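Long-range contact in autoinducer synthesis protein lasI (Pseudomonas aeruginosa, PDB 1RO5), which makes the quorum-sensing signal N-(3-oxododecanoyl)homoserine lactone from S-adenosyl-L-methionine and a fatty acyl group carried on acyl carrier protein: residues Leu80-Pro94 / Phe162-Ala175. Sequence-based numbering, arbitrary orientation.
Sequences LKNTFPELLHGKEAP and FGPHLKIGIERAVA
The short 3-10 segment 85-88 lies against the beta hairpin of strands 166-168 and 171-179, its Leu87 CA 5.7 Å from Ala175 CA, and a water rather than a direct backbone bond joins the two: it donates to Leu87 O and accepts from Ala175 N. Leu87 carries the apolar centre. Its chi1 of -66° carries CG over the hairpin, and chi2 near 180° sends the methyls to different neighbours, CD2 3.6 Å from Leu166 CD1 and CD1 4.2 Å from CB of the small Ala173, while CB rests on the equally small Ala175 CB. The hairpin, closed by a type II' turn whose positive phi at the second position suits Gly169, adds strand 166-168 beside strand 171-179 in the central sheet of the alpha-beta-alpha sandwich; strand 139-145, on the other side of 171-179, also meets Leu87 through Val143. The flat ring of Phe162 serves several partners: Leu80 CD1 makes a CH-pi contact over one face, Pro94 CG meets the edge, 3.8 Å from CZ, and Leu88 CD2 packs beside CD2. Nearer the surface, His89 supplies both a donor and a ring. NE2 bonds to a lone pair of Pro164 O at 2.8 Å, the oxygen tilted 24° out of the imidazole plane, while Pro164 CD makes a CH-pi contact over one face and Glu86 O covers the opposite face.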
ATOM      1  N   LEU A  80       7.540  -5.102  -7.298  1.00 32.40           N
ATOM      2  CA  LEU A  80       7.570  -4.517  -8.665  1.00 36.70           C
ATOM      3  C   LEU A  80       8.844  -5.094  -9.347  1.00 35.84           C
ATOM      4  O   LEU A  80       8.810  -5.458 -10.505  1.00 34.67           O
ATOM      5  CB  LEU A  80       7.720  -3.000  -8.637  1.00 35.18           C
ATOM      6  CG  LEU A  80       7.478  -2.147  -9.842  1.00 36.07           C
ATOM      7  CD1 LEU A  80       7.891  -0.718  -9.806  1.00 29.40           C
ATOM      8  CD2 LEU A  80       7.188  -2.751 -11.185  1.00 35.97           C
ATOM      9  N   LYS A  81       9.910  -5.188  -8.571  1.00 36.68           N
ATOM     10  CA  LYS A  81      11.223  -5.585  -9.085  1.00 37.76           C
ATOM     11  C   LYS A  81      11.261  -7.073  -9.231  1.00 37.89           C
ATOM     12  O   LYS A  81      11.826  -7.569 -10.221  1.00 37.82           O
ATOM     13  CB  LYS A  81      12.349  -5.141  -8.154  1.00 39.47           C
ATOM     14  CG  LYS A  81      13.771  -5.465  -8.658  1.00 40.97           C
ATOM     15  CD  LYS A  81      14.984  -5.508  -7.698  1.00 48.26           C
ATOM     16  CE  LYS A  81      15.696  -4.213  -7.416  1.00 57.22           C
ATOM     17  NZ  LYS A  81      15.968  -4.087  -5.861  1.00 61.98           N
ATOM     18  N   ASN A  82      10.649  -7.823  -8.289  1.00 37.60           N
ATOM     19  CA  ASN A  82      10.916  -9.248  -8.306  1.00 36.85           C
ATOM     20  C   ASN A  82       9.740 -10.106  -8.587  1.00 38.75           C
ATOM     21  O   ASN A  82       9.941 -11.295  -8.604  1.00 41.19           O
ATOM     22  CB  ASN A  82      11.563  -9.681  -6.991  1.00 36.87           C
ATOM     23  CG  ASN A  82      12.885  -8.982  -6.736  1.00 38.25           C
ATOM     24  OD1 ASN A  82      13.005  -8.044  -5.906  1.00 39.55           O
ATOM     25  ND2 ASN A  82      13.864  -9.357  -7.501  1.00 41.23           N
ATOM     26  N   THR A  83       8.525  -9.565  -8.683  1.00 36.32           N
ATOM     27  CA  THR A  83       7.392 -10.371  -9.014  1.00 36.32           C
ATOM     28  C   THR A  83       6.736  -9.800 -10.313  1.00 36.94           C
ATOM     29  O   THR A  83       6.183 -10.546 -11.160  1.00 36.10           O
ATOM     30  CB  THR A  83       6.329 -10.376  -7.771  1.00 37.73           C
ATOM     31  OG1 THR A  83       6.892 -11.087  -6.617  1.00 40.50           O
ATOM     32  CG2 THR A  83       5.089 -11.157  -8.109  1.00 33.46           C
ATOM     33  N   PHE A  84       6.793  -8.492 -10.490  1.00 34.26           N
ATOM     34  CA  PHE A  84       6.087  -7.963 -11.600  1.00 36.72           C
ATOM     35  C   PHE A  84       7.024  -7.142 -12.498  1.00 36.70           C
ATOM     36  O   PHE A  84       6.596  -6.104 -12.977  1.00 35.75           O
ATOM     37  CB  PHE A  84       4.900  -7.098 -11.211  1.00 35.30           C
ATOM     38  CG  PHE A  84       3.904  -7.784 -10.331  1.00 41.14           C
ATOM     39  CD1 PHE A  84       3.788  -7.409  -8.973  1.00 39.90           C
ATOM     40  CD2 PHE A  84       3.033  -8.767 -10.839  1.00 40.75           C
ATOM     41  CE1 PHE A  84       2.834  -8.024  -8.141  1.00 41.63           C
ATOM     42  CE2 PHE A  84       2.120  -9.384 -10.020  1.00 40.38           C
ATOM     43  CZ  PHE A  84       2.001  -8.985  -8.641  1.00 42.74           C
ATOM     44  N   PRO A  85       8.189  -7.658 -12.849  1.00 36.80           N
ATOM     45  CA  PRO A  85       9.152  -6.824 -13.588  1.00 38.00           C
ATOM     46  C   PRO A  85       8.625  -6.369 -14.981  1.00 36.40           C
ATOM     47  O   PRO A  85       8.989  -5.310 -15.362  1.00 36.74           O
ATOM     48  CB  PRO A  85      10.422  -7.696 -13.696  1.00 37.31           C
ATOM     49  CG  PRO A  85      10.023  -9.060 -13.179  1.00 38.41           C
ATOM     50  CD  PRO A  85       8.638  -9.050 -12.658  1.00 37.20           C
ATOM     51  N   GLU A  86       7.748  -7.093 -15.661  1.00 38.46           N
ATOM     52  CA  GLU A  86       7.132  -6.665 -16.958  1.00 39.99           C
ATOM     53  C   GLU A  86       6.568  -5.270 -16.871  1.00 40.42           C
ATOM     54  O   GLU A  86       6.606  -4.494 -17.837  1.00 42.85           O
ATOM     55  CB  GLU A  86       5.934  -7.571 -17.392  1.00 42.92           C
ATOM     56  CG  GLU A  86       5.888  -8.990 -16.839  1.00 47.76           C
ATOM     57  CD  GLU A  86       5.487  -9.151 -15.313  1.00 53.10           C
ATOM     58  OE1 GLU A  86       6.430  -9.405 -14.508  1.00 50.65           O
ATOM     59  OE2 GLU A  86       4.254  -9.135 -14.928  1.00 55.08           O
ATOM     60  N   LEU A  87       6.058  -4.869 -15.694  1.00 41.11           N
ATOM     61  CA  LEU A  87       5.413  -3.568 -15.592  1.00 37.57           C
ATOM     62  C   LEU A  87       6.439  -2.453 -15.572  1.00 38.15           C
ATOM     63  O   LEU A  87       6.091  -1.250 -15.623  1.00 36.03           O
ATOM     64  CB  LEU A  87       4.493  -3.501 -14.393  1.00 36.88           C
ATOM     65  CG  LEU A  87       3.269  -4.437 -14.499  1.00 41.24           C
ATOM     66  CD1 LEU A  87       2.314  -4.396 -13.295  1.00 39.29           C
ATOM     67  CD2 LEU A  87       2.421  -4.167 -15.688  1.00 39.01           C
ATOM     68  N   LEU A  88       7.702  -2.828 -15.441  1.00 38.46           N
ATOM     69  CA  LEU A  88       8.803  -1.835 -15.548  1.00 41.12           C
ATOM     70  C   LEU A  88       9.017  -1.369 -17.017  1.00 42.09           C
ATOM     71  O   LEU A  88       9.705  -0.392 -17.250  1.00 43.62           O
ATOM     72  CB  LEU A  88      10.113  -2.524 -15.078  1.00 38.62           C
ATOM     73  CG  LEU A  88      10.233  -2.579 -13.559  1.00 41.67           C
ATOM     74  CD1 LEU A  88      11.423  -3.402 -13.106  1.00 37.08           C
ATOM     75  CD2 LEU A  88      10.215  -1.047 -13.020  1.00 34.41           C
ATOM     76  N   HIS A  89       8.521  -2.151 -17.986  1.00 45.15           N
ATOM     77  CA  HIS A  89       8.739  -1.908 -19.426  1.00 47.45           C
ATOM     78  C   HIS A  89      10.235  -1.698 -19.751  1.00 48.60           C
ATOM     79  O   HIS A  89      10.601  -0.719 -20.350  1.00 50.96           O
ATOM     80  CB  HIS A  89       7.791  -0.771 -19.910  1.00 45.15           C
ATOM     81  CG  HIS A  89       6.348  -1.188 -19.823  1.00 47.01           C
ATOM     82  ND1 HIS A  89       5.797  -2.134 -20.689  1.00 44.14           N
ATOM     83  CD2 HIS A  89       5.411  -0.967 -18.853  1.00 39.90           C
ATOM     84  CE1 HIS A  89       4.573  -2.441 -20.276  1.00 42.25           C
ATOM     85  NE2 HIS A  89       4.294  -1.698 -19.209  1.00 43.82           N
ATOM     86  N   GLY A  90      11.085  -2.562 -19.231  1.00 49.57           N
ATOM     87  CA  GLY A  90      12.499  -2.458 -19.513  1.00 49.83           C
ATOM     88  C   GLY A  90      13.236  -1.349 -18.781  1.00 49.89           C
ATOM     89  O   GLY A  90      14.472  -1.333 -18.838  1.00 48.89           O
ATOM     90  N   LYS A  91      12.535  -0.436 -18.081  1.00 51.29           N
ATOM     91  CA  LYS A  91      13.213   0.556 -17.209  1.00 49.68           C
ATOM     92  C   LYS A  91      13.855  -0.093 -16.006  1.00 51.78           C
ATOM     93  O   LYS A  91      13.622  -1.307 -15.628  1.00 52.23           O
ATOM     94  CB  LYS A  91      12.279   1.634 -16.764  1.00 50.82           C
ATOM     95  CG  LYS A  91      11.346   2.034 -17.904  1.00 55.00           C
ATOM     96  CD  LYS A  91      10.616   3.388 -17.709  1.00 57.20           C
ATOM     97  CE  LYS A  91       9.908   3.796 -19.017  1.00 58.36           C
ATOM     98  NZ  LYS A  91       9.263   5.180 -18.882  1.00 65.73           N
ATOM     99  N   GLU A  92      14.753   0.647 -15.403  1.00 51.82           N
ATOM    100  CA  GLU A  92      15.467   0.064 -14.340  1.00 50.94           C
ATOM    101  C   GLU A  92      14.548   0.099 -13.078  1.00 48.41           C
ATOM    102  O   GLU A  92      13.788   1.065 -12.878  1.00 48.40           O
ATOM    103  CB  GLU A  92      16.715   0.909 -14.119  1.00 54.17           C
ATOM    104  CG  GLU A  92      17.528   0.408 -12.907  1.00 62.34           C
ATOM    105  CD  GLU A  92      18.925   1.026 -12.832  1.00 73.35           C
ATOM    106  OE1 GLU A  92      19.017   2.306 -12.721  1.00 73.83           O
ATOM    107  OE2 GLU A  92      19.908   0.225 -12.853  1.00 73.58           O
ATOM    108  N   ALA A  93      14.627  -0.935 -12.228  1.00 44.89           N
ATOM    109  CA  ALA A  93      13.851  -0.993 -10.968  1.00 42.70           C
ATOM    110  C   ALA A  93      14.488   0.003 -10.018  1.00 41.65           C
ATOM    111  O   ALA A  93      15.715  -0.051  -9.768  1.00 44.86           O
ATOM    112  CB  ALA A  93      13.955  -2.343 -10.395  1.00 40.49           C
ATOM    113  N   PRO A  94      13.716   0.857  -9.420  1.00 40.13           N
ATOM    114  CA  PRO A  94      14.316   1.815  -8.464  1.00 40.18           C
ATOM    115  C   PRO A  94      15.011   1.055  -7.278  1.00 41.57           C
ATOM    116  O   PRO A  94      14.556  -0.078  -6.925  1.00 41.07           O
ATOM    117  CB  PRO A  94      13.108   2.609  -7.925  1.00 39.04           C
ATOM    118  CG  PRO A  94      12.042   2.409  -9.087  1.00 42.69           C
ATOM    119  CD  PRO A  94      12.247   0.956  -9.552  1.00 39.03           C
ATOM    120  N   PHE A 162       5.137   3.743 -14.998  1.00 42.42           N
ATOM    121  CA  PHE A 162       6.359   3.272 -15.625  1.00 41.44           C
ATOM    122  C   PHE A 162       6.157   2.934 -17.127  1.00 43.64           C
ATOM    123  O   PHE A 162       7.109   2.964 -17.924  1.00 45.62           O
ATOM    124  CB  PHE A 162       6.859   1.998 -14.863  1.00 39.02           C
ATOM    125  CG  PHE A 162       7.584   2.332 -13.581  1.00 37.69           C
ATOM    126  CD1 PHE A 162       6.844   2.631 -12.435  1.00 35.54           C
ATOM    127  CD2 PHE A 162       9.013   2.480 -13.536  1.00 34.26           C
ATOM    128  CE1 PHE A 162       7.476   2.885 -11.185  1.00 34.00           C
ATOM    129  CE2 PHE A 162       9.665   2.845 -12.334  1.00 36.08           C
ATOM    130  CZ  PHE A 162       8.920   3.034 -11.145  1.00 35.08           C
ATOM    131  N   GLY A 163       4.957   2.502 -17.499  1.00 42.70           N
ATOM    132  CA  GLY A 163       4.671   2.109 -18.833  1.00 43.31           C
ATOM    133  C   GLY A 163       3.193   1.704 -18.914  1.00 45.88           C
ATOM    134  O   GLY A 163       2.407   1.904 -17.997  1.00 45.93           O
ATOM    135  N   PRO A 164       2.792   1.138 -20.045  1.00 46.13           N
ATOM    136  CA  PRO A 164       1.368   0.714 -20.238  1.00 46.13           C
ATOM    137  C   PRO A 164       0.856  -0.254 -19.135  1.00 44.33           C
ATOM    138  O   PRO A 164       1.668  -1.043 -18.679  1.00 45.93           O
ATOM    139  CB  PRO A 164       1.357  -0.048 -21.597  1.00 45.10           C
ATOM    140  CG  PRO A 164       2.644   0.502 -22.325  1.00 48.75           C
ATOM    141  CD  PRO A 164       3.671   0.957 -21.221  1.00 46.00           C
ATOM    142  N   HIS A 165      -0.425  -0.218 -18.760  1.00 41.25           N
ATOM    143  CA  HIS A 165      -1.000  -1.257 -17.945  1.00 39.52           C
ATOM    144  C   HIS A 165      -1.011  -2.626 -18.691  1.00 40.33           C
ATOM    145  O   HIS A 165      -0.964  -2.643 -19.922  1.00 39.53           O
ATOM    146  CB  HIS A 165      -2.398  -0.893 -17.583  1.00 39.15           C
ATOM    147  CG  HIS A 165      -3.275  -0.708 -18.778  1.00 41.01           C
ATOM    148  ND1 HIS A 165      -3.499   0.533 -19.356  1.00 48.35           N
ATOM    149  CD2 HIS A 165      -3.978  -1.595 -19.517  1.00 43.49           C
ATOM    150  CE1 HIS A 165      -4.278   0.390 -20.423  1.00 46.18           C
ATOM    151  NE2 HIS A 165      -4.595  -0.889 -20.530  1.00 47.26           N
ATOM    152  N   LEU A 166      -1.104  -3.748 -17.951  1.00 38.92           N
ATOM    153  CA  LEU A 166      -1.074  -5.105 -18.505  1.00 41.27           C
ATOM    154  C   LEU A 166      -2.145  -5.916 -17.787  1.00 41.00           C
ATOM    155  O   LEU A 166      -2.515  -5.592 -16.669  1.00 42.04           O
ATOM    156  CB  LEU A 166       0.333  -5.782 -18.370  1.00 39.62           C
ATOM    157  CG  LEU A 166       1.538  -5.235 -19.154  1.00 44.74           C
ATOM    158  CD1 LEU A 166       2.876  -5.984 -18.737  1.00 40.12           C
ATOM    159  CD2 LEU A 166       1.322  -5.362 -20.794  1.00 37.88           C
ATOM    160  N   LYS A 167      -2.681  -6.909 -18.455  1.00 40.56           N
ATOM    161  CA  LYS A 167      -3.652  -7.757 -17.843  1.00 42.11           C
ATOM    162  C   LYS A 167      -2.934  -8.666 -16.835  1.00 42.87           C
ATOM    163  O   LYS A 167      -2.115  -9.527 -17.202  1.00 41.77           O
ATOM    164  CB  LYS A 167      -4.445  -8.556 -18.891  1.00 43.52           C
ATOM    165  CG  LYS A 167      -5.519  -9.607 -18.389  1.00 49.00           C
ATOM    166  CD  LYS A 167      -5.576 -10.838 -19.342  1.00 55.16           C
ATOM    167  CE  LYS A 167      -6.459 -12.046 -18.796  1.00 61.16           C
ATOM    168  NZ  LYS A 167      -5.802 -13.154 -17.852  1.00 60.28           N
ATOM    169  N   ILE A 168      -3.229  -8.461 -15.556  1.00 41.87           N
ATOM    170  CA  ILE A 168      -2.729  -9.417 -14.579  1.00 42.44           C
ATOM    171  C   ILE A 168      -3.908 -10.087 -13.937  1.00 39.25           C
ATOM    172  O   ILE A 168      -4.710  -9.425 -13.254  1.00 36.93           O
ATOM    173  CB  ILE A 168      -1.832  -8.735 -13.507  1.00 42.99           C
ATOM    174  CG1 ILE A 168      -0.727  -7.874 -14.138  1.00 47.40           C
ATOM    175  CG2 ILE A 168      -1.121  -9.791 -12.702  1.00 45.94           C
ATOM    176  CD1 ILE A 168       0.188  -8.608 -14.851  1.00 51.84           C
ATOM    177  N   GLY A 169      -4.017 -11.406 -14.140  1.00 40.11           N
ATOM    178  CA  GLY A 169      -5.208 -12.158 -13.711  1.00 36.91           C
ATOM    179  C   GLY A 169      -6.447 -11.591 -14.416  1.00 40.53           C
ATOM    180  O   GLY A 169      -6.495 -11.496 -15.669  1.00 39.82           O
ATOM    181  N   ILE A 170      -7.422 -11.083 -13.653  1.00 41.96           N
ATOM    182  CA  ILE A 170      -8.633 -10.505 -14.282  1.00 42.13           C
ATOM    183  C   ILE A 170      -8.535  -8.984 -14.226  1.00 40.30           C
ATOM    184  O   ILE A 170      -9.531  -8.282 -14.517  1.00 40.20           O
ATOM    185  CB  ILE A 170      -9.882 -11.000 -13.514  1.00 45.35           C
ATOM    186  CG1 ILE A 170      -9.873 -10.462 -12.051  1.00 45.36           C
ATOM    187  CG2 ILE A 170     -10.007 -12.590 -13.545  1.00 42.71           C
ATOM    188  CD1 ILE A 170     -11.170 -10.609 -11.434  1.00 47.08           C
ATOM    189  N   GLU A 171      -7.374  -8.462 -13.772  1.00 37.26           N
ATOM    190  CA  GLU A 171      -7.234  -6.984 -13.623  1.00 35.46           C
ATOM    191  C   GLU A 171      -6.386  -6.387 -14.785  1.00 36.24           C
ATOM    192  O   GLU A 171      -5.595  -7.104 -15.432  1.00 36.17           O
ATOM    193  CB  GLU A 171      -6.597  -6.587 -12.278  1.00 34.36           C
ATOM    194  CG  GLU A 171      -7.198  -7.202 -11.002  1.00 34.26           C
ATOM    195  CD  GLU A 171      -8.621  -6.790 -10.715  1.00 38.45           C
ATOM    196  OE1 GLU A 171      -9.241  -7.413  -9.855  1.00 45.48           O
ATOM    197  OE2 GLU A 171      -9.163  -5.838 -11.345  1.00 41.96           O
ATOM    198  N   ARG A 172      -6.552  -5.078 -14.997  1.00 35.70           N
ATOM    199  CA  ARG A 172      -5.602  -4.247 -15.702  1.00 35.73           C
ATOM    200  C   ARG A 172      -4.685  -3.617 -14.700  1.00 35.34           C
ATOM    201  O   ARG A 172      -5.053  -2.725 -13.955  1.00 36.55           O
ATOM    202  CB  ARG A 172      -6.323  -3.195 -16.544  1.00 33.57           C
ATOM    203  CG  ARG A 172      -7.074  -3.878 -17.761  1.00 36.85           C
ATOM    204  CD  ARG A 172      -7.798  -2.887 -18.700  1.00 39.82           C
ATOM    205  NE  ARG A 172      -8.701  -2.054 -17.881  1.00 37.27           N
ATOM    206  CZ  ARG A 172      -8.892  -0.763 -18.064  1.00 37.20           C
ATOM    207  NH1 ARG A 172      -8.212  -0.119 -19.054  1.00 37.26           N
ATOM    208  NH2 ARG A 172      -9.729  -0.120 -17.223  1.00 37.52           N
ATOM    209  N   ALA A 173      -3.474  -4.074 -14.660  1.00 34.65           N
ATOM    210  CA  ALA A 173      -2.567  -3.647 -13.567  1.00 34.06           C
ATOM    211  C   ALA A 173      -1.577  -2.685 -14.147  1.00 34.20           C
ATOM    212  O   ALA A 173      -1.302  -2.779 -15.319  1.00 34.69           O
ATOM    213  CB  ALA A 173      -1.841  -4.837 -13.024  1.00 31.48           C
ATOM    214  N   VAL A 174      -1.006  -1.789 -13.340  1.00 33.83           N
ATOM    215  CA  VAL A 174      -0.004  -0.883 -13.792  1.00 32.32           C
ATOM    216  C   VAL A 174       0.949  -0.640 -12.624  1.00 33.30           C
ATOM    217  O   VAL A 174       0.532  -0.754 -11.472  1.00 34.00           O
ATOM    218  CB  VAL A 174      -0.755   0.458 -14.209  1.00 34.50           C
ATOM    219  CG1 VAL A 174      -1.736   0.997 -13.029  1.00 30.87           C
ATOM    220  CG2 VAL A 174       0.182   1.532 -14.750  1.00 29.71           C
ATOM    221  N   ALA A 175       2.211  -0.269 -12.893  1.00 33.94           N
ATOM    222  CA  ALA A 175       3.208   0.185 -11.910  1.00 32.79           C
ATOM    223  C   ALA A 175       3.182   1.692 -11.852  1.00 35.29           C
ATOM    224  O   ALA A 175       3.377   2.372 -12.887  1.00 35.56           O
ATOM    225  CB  ALA A 175       4.660  -0.227 -12.326  1.00 33.51           C
TER
HETATM  226  O   HOH W   1       3.420  -0.125 -15.666  1.00 33.49           O